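Local atomic coordinates of NADH oxidoreductase (PDB entry 3PI7), a protein that probably binds NADPH and acts as an NAD(P)H-dependent oxidoreductase resembling the quinone reductases. Residues Glu163-Phe168 with Gln233-Leu238; Ile154-Ile159 with Lys179-Leu184; Arg191-Val196 with Ala210-Asn215. One frame throughout, in Å; residues are numbered along the deposited sequence. Where two conformers were deposited one is given.

Contact 1: residues Glu163-Phe168 with Gln233-Leu238; sequences EGEKAF and QPRIFL
The guanidinium of Arg235 has Glu165 CB over one face, 3.5 Å above its plane and displaced toward the rim, while Glu163 OE2 lies at its edge, almost exactly in plane. The bond at that edge is nearly straight: Arg235 NE reaches Glu163 OE2 over 2.9 Å with 172° at the hydrogen, meeting the oxygen on its anti side. Arg235 NH2 adds a more bent bond of 3.1 Å to the backbone O of Glu163, approached from above the carbonyl plane. Two nitrogens thus hold Glu163 side-on, one through the carboxylate and one through the main chain. The second acid belongs to NH1, which forms a 2.7 Å salt bridge with Glu165 OE1, tilted from the guanidinium plane. Both carboxylates are turned more than 70° against the guanidinium. A bend in the arginine chain (chi3 -55°) brings NE round to Glu163. Beside this network, Glu163 CB packs 3.7 Å from Ile236 CG1, and Ala167 CB meets Pro234 CB at 4.0 Å. Where the strands begin, one water bridges them, donating to Ala167 O at 2.6 Å and accepting from Ile236 N at 2.8 Å. The salt-bridge network joins the end of helix 148-163 and the loop after it to the loop leading into strand 236-239, at the N-terminal ends of two neighbouring parallel strands in the middle of a Rossmann-fold sheet.

Contact 2: residues Ile154-Ile159 with Lys179-Leu184; sequences IAMFDI and KLIIGL
Phe157 and Ile181, whose CA atoms come within 6.3 Å, mark the place where helices 148-163 and 176-188 pass each other, their local axes 9.8 Å apart at closest and crossing at -49°. Phe157 points from the first helix toward the second, and CG, anti to the backbone N (chi1 -175°), carries the ring to Leu184. Leu184 lies against one face of that ring: its CB stands 4.1 Å from the ring centroid of Phe157 and 22° off the normal, a CH-pi contact shifted toward the CD2 side. The two side chains slide past each other in opposite directions, which lets Leu184 CD1 reach back to Phe157 CB at 3.8 Å. One turn earlier, Ile181 CG2 approaches the ring obliquely, 4.1 Å from Phe157 CD1. The other methyl end of this isoleucine, CD1, lies 3.6 Å from CE of Met156, a selenomethionine in this crystal whose chain bends at chi3 to bring CE there. Phe190 meets the Phe157 ring edge-to-face, and helix 298-313 touches Ile154 and Leu184. An alanine in place of Phe157 would probably leave Leu184 CB without its ring face and take from Ile181 CG2 its contact across to the first helix, opening a gap between the helices, although the contact of CB with Leu184 CD1 would remain. The side chains meet here through methyl, methylene and aromatic groups alone, and cohesion between the two helices consequently rests on close fit and dispersion, with the CH-pi contact supplying what directionality there is.

Contact 3: residues Arg191-Val196 with Ala210-Asn215; sequences RPIVTV and AAHVLN
Pro192 O is gripped by two successive backbone nitrogens of the neighbouring segment. Its sound bond comes from His212 N at 3.1 Å, straight and in the carbonyl plane, whereas Ala211 N, although only 2.8 Å from Pro192 O, makes a weak bond bent to 129°. Beyond this start the pairing is regular: Val194 N to His212 O, Leu214 N to Val194 O and Val196 N to Leu214 O are each 2.8 Å. Side chains alternate between the faces. On one, Ile193 and His212 lie side by side and point the same way, with CG1 of the isoleucine 3.9 Å from CD2 of the imidazole. Glu232 of helix 221-232 receives a hydrogen bond from His212 NE2 and a salt bridge from Arg191 NE. On the other face, Val213 fits between two valines: its CG2 is 3.9 Å from Val194 CG2, and its CG1, anti to the backbone N (chi1 -175°), lies 3.8 Å from Val196 CG1. Helix 202-208 packs over Val213 and Val196 and links the two strands, which makes this a beta-alpha-beta crossover, the repeating element of the Rossmann fold, here ending at an outer strand of the sheet.

In the fold
Followed from the N terminus, the chain opens contact 2 on helix 148-163 and contact 1 where that helix ends and strand 167-170 begins. Helix 176-188 then closes contact 2, bringing together the two helices before and after this strand. The next strand opens contact 3, which is closed after one short helix by strand 212-215. Only after helix 221-232 does the chain return, at 233-238, to complete contact 1. Contacts 1 and 2 therefore cross, contacts 2 and 3 follow in series, and contact 3 lies wholly within the span of contact 1. Phe168 links all three, touching Ile181 and Pro192, and one parallel sheet carries contacts 1 and 3.

Contact 1: residues Glu163-Phe168 with Gln233-Leu238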
loop_
_atom_site.group_PDB
_atom_site.type_symbol
_atom_site.label_atom_id
_atom_site.label_comp_id
_atom_site.label_asym_id
_atom_site.label_seq_id
_atom_site.Cartn_x
_atom_site.Cartn_y
_atom_site.Cartn_z
ATOM N N GLU A 163 -16.131 -4.689 1.830
ATOM C CA GLU A 163 -15.966 -3.348 1.288
ATOM C C GLU A 163 -17.338 -2.822 0.833
ATOM O O GLU A 163 -17.596 -1.627 0.959
ATOM C CB GLU A 163 -14.931 -3.368 0.152
ATOM C CG GLU A 163 -14.431 -1.992 -0.265
ATOM C CD GLU A 163 -13.799 -1.123 0.813
ATOM O OE1 GLU A 163 -12.935 -1.617 1.577
ATOM O OE2 GLU A 163 -14.158 0.075 0.867
ATOM N N GLY A 164 -18.212 -3.718 0.353
ATOM C CA GLY A 164 -19.589 -3.376 0.007
ATOM C C GLY A 164 -19.879 -2.838 -1.376
ATOM O O GLY A 164 -21.051 -2.753 -1.760
ATOM N N GLU A 165 -18.841 -2.510 -2.148
ATOM C CA GLU A 165 -19.004 -2.028 -3.519
ATOM C C GLU A 165 -19.268 -3.230 -4.437
ATOM O O GLU A 165 -18.577 -4.237 -4.313
ATOM C CB GLU A 165 -17.745 -1.257 -3.941
ATOM C CG GLU A 165 -17.997 -0.342 -5.115
ATOM C CD GLU A 165 -19.135 0.650 -4.948
ATOM O OE1 GLU A 165 -19.186 1.358 -3.913
ATOM O OE2 GLU A 165 -20.008 0.681 -5.845
ATOM N N LYS A 166 -20.320 -3.176 -5.292
ATOM C CA LYS A 166 -20.642 -4.318 -6.126
ATOM C C LYS A 166 -19.529 -4.643 -7.128
ATOM O O LYS A 166 -19.177 -5.819 -7.287
ATOM C CB LYS A 166 -22.003 -4.143 -6.832
ATOM C CG LYS A 166 -23.186 -4.234 -5.855
ATOM C CD LYS A 166 -23.296 -5.595 -5.094
ATOM C CE LYS A 166 -24.290 -5.554 -3.955
ATOM N NZ LYS A 166 -24.557 -6.906 -3.406
ATOM N N ALA A 167 -18.910 -3.615 -7.726
ATOM C CA ALA A 167 -17.843 -3.877 -8.685
ATOM C C ALA A 167 -16.506 -4.071 -8.013
ATOM O O ALA A 167 -16.203 -3.405 -7.043
ATOM C CB ALA A 167 -17.727 -2.732 -9.673
ATOM N N PHE A 168 -15.681 -4.977 -8.568
ATOM C CA PHE A 168 -14.331 -5.189 -8.067
ATOM C C PHE A 168 -13.481 -5.640 -9.247
ATOM O O PHE A 168 -14.028 -5.987 -10.296
ATOM C CB PHE A 168 -14.313 -6.159 -6.885
ATOM C CG PHE A 168 -14.666 -7.570 -7.245
ATOM C CD1 PHE A 168 -15.999 -7.948 -7.432
ATOM C CD2 PHE A 168 -13.665 -8.520 -7.465
ATOM C CE1 PHE A 168 -16.325 -9.271 -7.729
ATOM C CE2 PHE A 168 -13.998 -9.840 -7.787
ATOM C CZ PHE A 168 -15.321 -10.188 -7.973
ATOM N N GLN A 233 -16.972 2.102 -10.564
ATOM C CA GLN A 233 -16.404 2.617 -9.293
ATOM C C GLN A 233 -15.977 1.488 -8.314
ATOM O O GLN A 233 -16.361 1.504 -7.133
ATOM C CB GLN A 233 -17.420 3.537 -8.605
ATOM C CG GLN A 233 -17.767 4.778 -9.429
ATOM C CD GLN A 233 -16.660 5.795 -9.368
ATOM O OE1 GLN A 233 -15.863 5.942 -10.295
ATOM N NE2 GLN A 233 -16.543 6.469 -8.242
ATOM N N PRO A 234 -15.202 0.488 -8.767
ATOM C CA PRO A 234 -14.756 -0.554 -7.820
ATOM C C PRO A 234 -13.757 -0.030 -6.800
ATOM O O PRO A 234 -12.998 0.893 -7.095
ATOM C CB PRO A 234 -14.036 -1.565 -8.744
ATOM C CG PRO A 234 -13.508 -0.720 -9.861
ATOM C CD PRO A 234 -14.622 0.269 -10.114
ATOM N N ARG A 235 -13.708 -0.655 -5.644
ATOM C CA ARG A 235 -12.707 -0.266 -4.657
ATOM C C ARG A 235 -11.712 -1.379 -4.412
ATOM O O ARG A 235 -10.576 -1.090 -4.052
ATOM C CB ARG A 235 -13.373 0.196 -3.357
ATOM C CG ARG A 235 -13.849 1.666 -3.472
ATOM C CD ARG A 235 -14.229 2.288 -2.132
ATOM N NE ARG A 235 -15.237 1.535 -1.381
ATOM C CZ ARG A 235 -16.548 1.560 -1.621
ATOM N NH1 ARG A 235 -17.035 2.290 -2.619
ATOM N NH2 ARG A 235 -17.380 0.851 -0.871
ATOM N N ILE A 236 -12.087 -2.640 -4.652
ATOM C CA ILE A 236 -11.139 -3.715 -4.410
ATOM C C ILE A 236 -10.542 -4.173 -5.673
ATOM O O ILE A 236 -11.263 -4.470 -6.610
ATOM C CB ILE A 236 -11.778 -4.922 -3.659
ATOM C CG1 ILE A 236 -12.398 -4.460 -2.320
ATOM C CG2 ILE A 236 -10.785 -6.079 -3.462
ATOM C CD1 ILE A 236 -11.313 -3.926 -1.235
ATOM N N PHE A 237 -9.199 -4.281 -5.680
ATOM C CA PHE A 237 -8.488 -4.820 -6.836
ATOM C C PHE A 237 -7.647 -5.983 -6.341
ATOM O O PHE A 237 -6.703 -5.782 -5.570
ATOM C CB PHE A 237 -7.642 -3.702 -7.482
ATOM C CG PHE A 237 -6.600 -4.118 -8.492
ATOM C CD1 PHE A 237 -6.806 -5.226 -9.326
ATOM C CD2 PHE A 237 -5.420 -3.403 -8.628
ATOM C CE1 PHE A 237 -5.831 -5.617 -10.245
ATOM C CE2 PHE A 237 -4.467 -3.765 -9.594
ATOM C CZ PHE A 237 -4.696 -4.847 -10.416
ATOM N N LEU A 238 -7.999 -7.203 -6.786
ATOM C CA LEU A 238 -7.289 -8.433 -6.423
ATOM C C LEU A 238 -6.320 -8.688 -7.547
ATOM O O LEU A 238 -6.731 -8.948 -8.684
ATOM C CB LEU A 238 -8.269 -9.614 -6.190
ATOM C CG LEU A 238 -9.385 -9.352 -5.167
ATOM C CD1 LEU A 238 -10.327 -10.578 -5.055
ATOM C CD2 LEU A 238 -8.799 -9.040 -3.806
HETATM O O HOH W 1 -14.833 -3.251 -4.798
#

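Contact 2: residues Ile154-Ile159 with Lys179-Leu184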
loop_
_atom_site.group_PDB
_atom_site.type_symbol
_atom_site.label_atom_id
_atom_site.label_comp_id
_atom_site.label_asym_id
_atom_site.label_seq_id
_atom_site.Cartn_x
_atom_site.Cartn_y
_atom_site.Cartn_z
ATOM N N ILE A 154 -12.765 -17.809 -1.100
ATOM C CA ILE A 154 -13.673 -17.426 -0.025
ATOM C C ILE A 154 -13.085 -16.260 0.735
ATOM O O ILE A 154 -13.769 -15.267 0.956
ATOM C CB ILE A 154 -13.979 -18.635 0.893
ATOM C CG1 ILE A 154 -14.853 -19.648 0.103
ATOM C CG2 ILE A 154 -14.683 -18.188 2.228
ATOM C CD1 ILE A 154 -14.912 -21.074 0.737
ATOM N N ALA A 155 -11.818 -16.381 1.135
ATOM C CA ALA A 155 -11.213 -15.344 1.950
ATOM C C ALA A 155 -11.133 -13.998 1.218
ATOM O O ALA A 155 -11.444 -12.974 1.813
ATOM C CB ALA A 155 -9.832 -15.787 2.389
HETATM N N MSE A 156 -10.766 -13.999 -0.065
HETATM C CA MSE A 156 -10.633 -12.752 -0.803
HETATM C C MSE A 156 -11.989 -12.206 -1.227
HETATM O O MSE A 156 -12.179 -11.000 -1.194
HETATM C CB MSE A 156 -9.689 -12.919 -2.004
HETATM C CG MSE A 156 -8.241 -13.140 -1.541
HETATM SE SE MSE A 156 -6.888 -12.759 -2.924
HETATM C CE MSE A 156 -7.883 -13.620 -4.227
ATOM N N PHE A 157 -12.945 -13.067 -1.543
ATOM C CA PHE A 157 -14.265 -12.556 -1.862
ATOM C C PHE A 157 -14.881 -11.905 -0.597
ATOM O O PHE A 157 -15.616 -10.921 -0.738
ATOM C CB PHE A 157 -15.160 -13.631 -2.471
ATOM C CG PHE A 157 -16.481 -13.045 -2.891
ATOM C CD1 PHE A 157 -16.542 -12.052 -3.869
ATOM C CD2 PHE A 157 -17.664 -13.449 -2.280
ATOM C CE1 PHE A 157 -17.767 -11.471 -4.219
ATOM C CE2 PHE A 157 -18.885 -12.883 -2.654
ATOM C CZ PHE A 157 -18.922 -11.882 -3.603
ATOM N N ASP A 158 -14.524 -12.397 0.629
ATOM C CA ASP A 158 -14.994 -11.813 1.890
ATOM C C ASP A 158 -14.520 -10.341 1.971
ATOM O O ASP A 158 -15.247 -9.493 2.462
ATOM C CB ASP A 158 -14.494 -12.628 3.099
ATOM C CG ASP A 158 -15.407 -13.757 3.575
ATOM O OD1 ASP A 158 -16.565 -13.836 3.095
ATOM O OD2 ASP A 158 -14.980 -14.532 4.466
ATOM N N ILE A 159 -13.305 -10.049 1.453
ATOM C CA ILE A 159 -12.772 -8.664 1.437
ATOM C C ILE A 159 -13.676 -7.809 0.547
ATOM O O ILE A 159 -14.064 -6.708 0.928
ATOM C CB ILE A 159 -11.309 -8.608 0.951
ATOM C CG1 ILE A 159 -10.389 -9.412 1.888
ATOM C CG2 ILE A 159 -10.835 -7.150 0.801
ATOM C CD1 ILE A 159 -8.987 -9.752 1.257
ATOM N N LYS A 179 -11.927 -17.595 -11.635
ATOM C CA LYS A 179 -13.185 -18.203 -12.023
ATOM C C LYS A 179 -14.013 -18.594 -10.803
ATOM O O LYS A 179 -15.224 -18.417 -10.834
ATOM C CB LYS A 179 -12.964 -19.395 -12.965
ATOM C CG LYS A 179 -12.349 -18.937 -14.291
ATOM C CD LYS A 179 -12.449 -19.973 -15.416
ATOM C CE LYS A 179 -11.504 -21.129 -15.259
ATOM N NZ LYS A 179 -11.494 -21.952 -16.501
ATOM N N LEU A 180 -13.392 -19.082 -9.711
ATOM C CA LEU A 180 -14.161 -19.385 -8.495
ATOM C C LEU A 180 -14.759 -18.092 -7.895
ATOM O O LEU A 180 -15.900 -18.081 -7.432
ATOM C CB LEU A 180 -13.270 -20.069 -7.444
ATOM C CG LEU A 180 -12.821 -21.509 -7.717
ATOM C CD1 LEU A 180 -11.851 -21.947 -6.678
ATOM C CD2 LEU A 180 -13.993 -22.454 -7.795
ATOM N N ILE A 181 -13.967 -17.016 -7.861
ATOM C CA ILE A 181 -14.428 -15.737 -7.301
ATOM C C ILE A 181 -15.545 -15.171 -8.160
ATOM O O ILE A 181 -16.527 -14.685 -7.617
ATOM C CB ILE A 181 -13.258 -14.733 -7.109
ATOM C CG1 ILE A 181 -12.281 -15.328 -6.083
ATOM C CG2 ILE A 181 -13.787 -13.334 -6.608
ATOM C CD1 ILE A 181 -10.993 -14.542 -5.853
ATOM N N ILE A 182 -15.406 -15.271 -9.493
ATOM C CA ILE A 182 -16.445 -14.783 -10.415
ATOM C C ILE A 182 -17.789 -15.481 -10.078
ATOM O O ILE A 182 -18.811 -14.797 -9.962
ATOM C CB ILE A 182 -16.037 -14.942 -11.911
ATOM C CG1 ILE A 182 -14.914 -13.958 -12.277
ATOM C CG2 ILE A 182 -17.257 -14.670 -12.814
ATOM C CD1 ILE A 182 -14.164 -14.247 -13.593
ATOM N N GLY A 183 -17.752 -16.803 -9.872
ATOM C CA GLY A 183 -18.913 -17.615 -9.491
ATOM C C GLY A 183 -19.578 -17.138 -8.210
ATOM O O GLY A 183 -20.790 -16.923 -8.183
ATOM N N LEU A 184 -18.781 -16.919 -7.156
ATOM C CA LEU A 184 -19.247 -16.359 -5.877
ATOM C C LEU A 184 -19.888 -14.993 -6.069
ATOM O O LEU A 184 -20.908 -14.686 -5.460
ATOM C CB LEU A 184 -18.067 -16.196 -4.900
ATOM C CG LEU A 184 -17.451 -17.470 -4.316
ATOM C CD1 LEU A 184 -16.187 -17.145 -3.515
ATOM C CD2 LEU A 184 -18.458 -18.215 -3.417
#

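Contact 3: residues Arg191-Val196 with Ala210-Asn215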
loop_
_atom_site.group_PDB
_atom_site.type_symbol
_atom_site.label_atom_id
_atom_site.label_comp_id
_atom_site.label_asym_id
_atom_site.label_seq_id
_atom_site.Cartn_x
_atom_site.Cartn_y
_atom_site.Cartn_z
ATOM N N ARG A 191 -20.054 -7.572 -9.286
ATOM C CA ARG A 191 -19.734 -7.317 -10.685
ATOM C C ARG A 191 -18.246 -7.347 -10.930
ATOM O O ARG A 191 -17.573 -6.333 -10.838
ATOM C CB ARG A 191 -20.316 -5.967 -11.077
ATOM C CG ARG A 191 -21.828 -5.991 -11.051
ATOM C CD ARG A 191 -22.411 -4.597 -11.226
ATOM N NE ARG A 191 -22.133 -4.036 -12.555
ATOM C CZ ARG A 191 -22.892 -4.245 -13.627
ATOM N NH1 ARG A 191 -23.951 -5.047 -13.557
ATOM N NH2 ARG A 191 -22.581 -3.678 -14.786
ATOM N N PRO A 192 -17.734 -8.504 -11.348
ATOM C CA PRO A 192 -16.288 -8.612 -11.550
ATOM C C PRO A 192 -15.834 -7.898 -12.802
ATOM O O PRO A 192 -16.465 -8.000 -13.848
ATOM C CB PRO A 192 -16.051 -10.132 -11.668
ATOM C CG PRO A 192 -17.283 -10.760 -11.114
ATOM C CD PRO A 192 -18.389 -9.820 -11.432
ATOM N N ILE A 193 -14.694 -7.226 -12.695
ATOM C CA ILE A 193 -14.047 -6.575 -13.829
ATOM C C ILE A 193 -12.763 -7.336 -13.961
ATOM O O ILE A 193 -11.948 -7.264 -13.042
ATOM C CB ILE A 193 -13.834 -5.068 -13.560
ATOM C CG1 ILE A 193 -15.171 -4.320 -13.393
ATOM C CG2 ILE A 193 -12.921 -4.416 -14.637
ATOM C CD1 ILE A 193 -14.984 -2.980 -12.564
ATOM N N VAL A 194 -12.549 -8.063 -15.066
ATOM C CA VAL A 194 -11.340 -8.854 -15.122
ATOM C C VAL A 194 -10.569 -8.574 -16.385
ATOM O O VAL A 194 -11.151 -8.198 -17.392
ATOM C CB VAL A 194 -11.609 -10.385 -14.954
ATOM C CG1 VAL A 194 -12.413 -10.677 -13.682
ATOM C CG2 VAL A 194 -12.292 -10.986 -16.180
ATOM N N THR A 195 -9.264 -8.759 -16.325
ATOM C CA THR A 195 -8.421 -8.581 -17.506
ATOM C C THR A 195 -7.904 -9.933 -17.995
ATOM O O THR A 195 -7.589 -10.821 -17.186
ATOM C CB THR A 195 -7.253 -7.618 -17.238
ATOM O OG1 THR A 195 -6.373 -8.274 -16.335
ATOM C CG2 THR A 195 -7.710 -6.242 -16.692
ATOM N N VAL A 196 -7.814 -10.084 -19.319
ATOM C CA VAL A 196 -7.274 -11.271 -20.004
ATOM C C VAL A 196 -6.237 -10.851 -21.057
ATOM O O VAL A 196 -6.150 -9.677 -21.377
ATOM C CB VAL A 196 -8.393 -12.125 -20.653
ATOM C CG1 VAL A 196 -9.340 -12.671 -19.603
ATOM C CG2 VAL A 196 -9.152 -11.341 -21.715
ATOM N N ALA A 210 -18.588 -12.637 -15.188
ATOM C CA ALA A 210 -17.821 -11.390 -15.175
ATOM C C ALA A 210 -18.634 -10.289 -15.829
ATOM O O ALA A 210 -19.275 -10.534 -16.857
ATOM C CB ALA A 210 -16.498 -11.564 -15.877
ATOM N N ALA A 211 -18.696 -9.112 -15.184
ATOM C CA ALA A 211 -19.436 -7.966 -15.743
ATOM C C ALA A 211 -18.649 -7.344 -16.875
ATOM O O ALA A 211 -19.231 -6.913 -17.869
ATOM C CB ALA A 211 -19.702 -6.929 -14.660
ATOM N N HIS A 212 -17.323 -7.269 -16.710
ATOM C CA HIS A 212 -16.427 -6.732 -17.734
ATOM C C HIS A 212 -15.237 -7.645 -17.912
ATOM O O HIS A 212 -14.655 -8.106 -16.929
ATOM C CB HIS A 212 -15.931 -5.320 -17.324
ATOM C CG HIS A 212 -17.018 -4.296 -17.239
ATOM N ND1 HIS A 212 -17.330 -3.490 -18.321
ATOM C CD2 HIS A 212 -17.805 -3.951 -16.192
ATOM C CE1 HIS A 212 -18.291 -2.680 -17.895
ATOM N NE2 HIS A 212 -18.634 -2.943 -16.636
ATOM N N VAL A 213 -14.812 -7.833 -19.160
ATOM C CA VAL A 213 -13.638 -8.646 -19.458
ATOM C C VAL A 213 -12.834 -7.812 -20.416
ATOM O O VAL A 213 -13.300 -7.543 -21.514
ATOM C CB VAL A 213 -13.939 -10.077 -19.990
ATOM C CG1 VAL A 213 -12.636 -10.874 -20.157
ATOM C CG2 VAL A 213 -14.881 -10.813 -19.062
ATOM N N LEU A 214 -11.672 -7.341 -19.983
ATOM C CA LEU A 214 -10.875 -6.445 -20.825
ATOM C C LEU A 214 -9.622 -7.132 -21.296
ATOM O O LEU A 214 -8.924 -7.748 -20.497
ATOM C CB LEU A 214 -10.501 -5.171 -20.052
ATOM C CG LEU A 214 -11.652 -4.411 -19.328
ATOM C CD1 LEU A 214 -11.124 -3.186 -18.636
ATOM C CD2 LEU A 214 -12.762 -4.041 -20.290
ATOM N N ASN A 215 -9.337 -7.016 -22.593
ATOM C CA ASN A 215 -8.121 -7.570 -23.169
ATOM C C ASN A 215 -7.048 -6.492 -23.000
ATOM O O ASN A 215 -7.130 -5.405 -23.591
ATOM C CB ASN A 215 -8.329 -8.014 -24.639
ATOM C CG ASN A 215 -7.149 -8.773 -25.188
ATOM O OD1 ASN A 215 -6.018 -8.631 -24.717
ATOM N ND2 ASN A 215 -7.386 -9.621 -26.176
#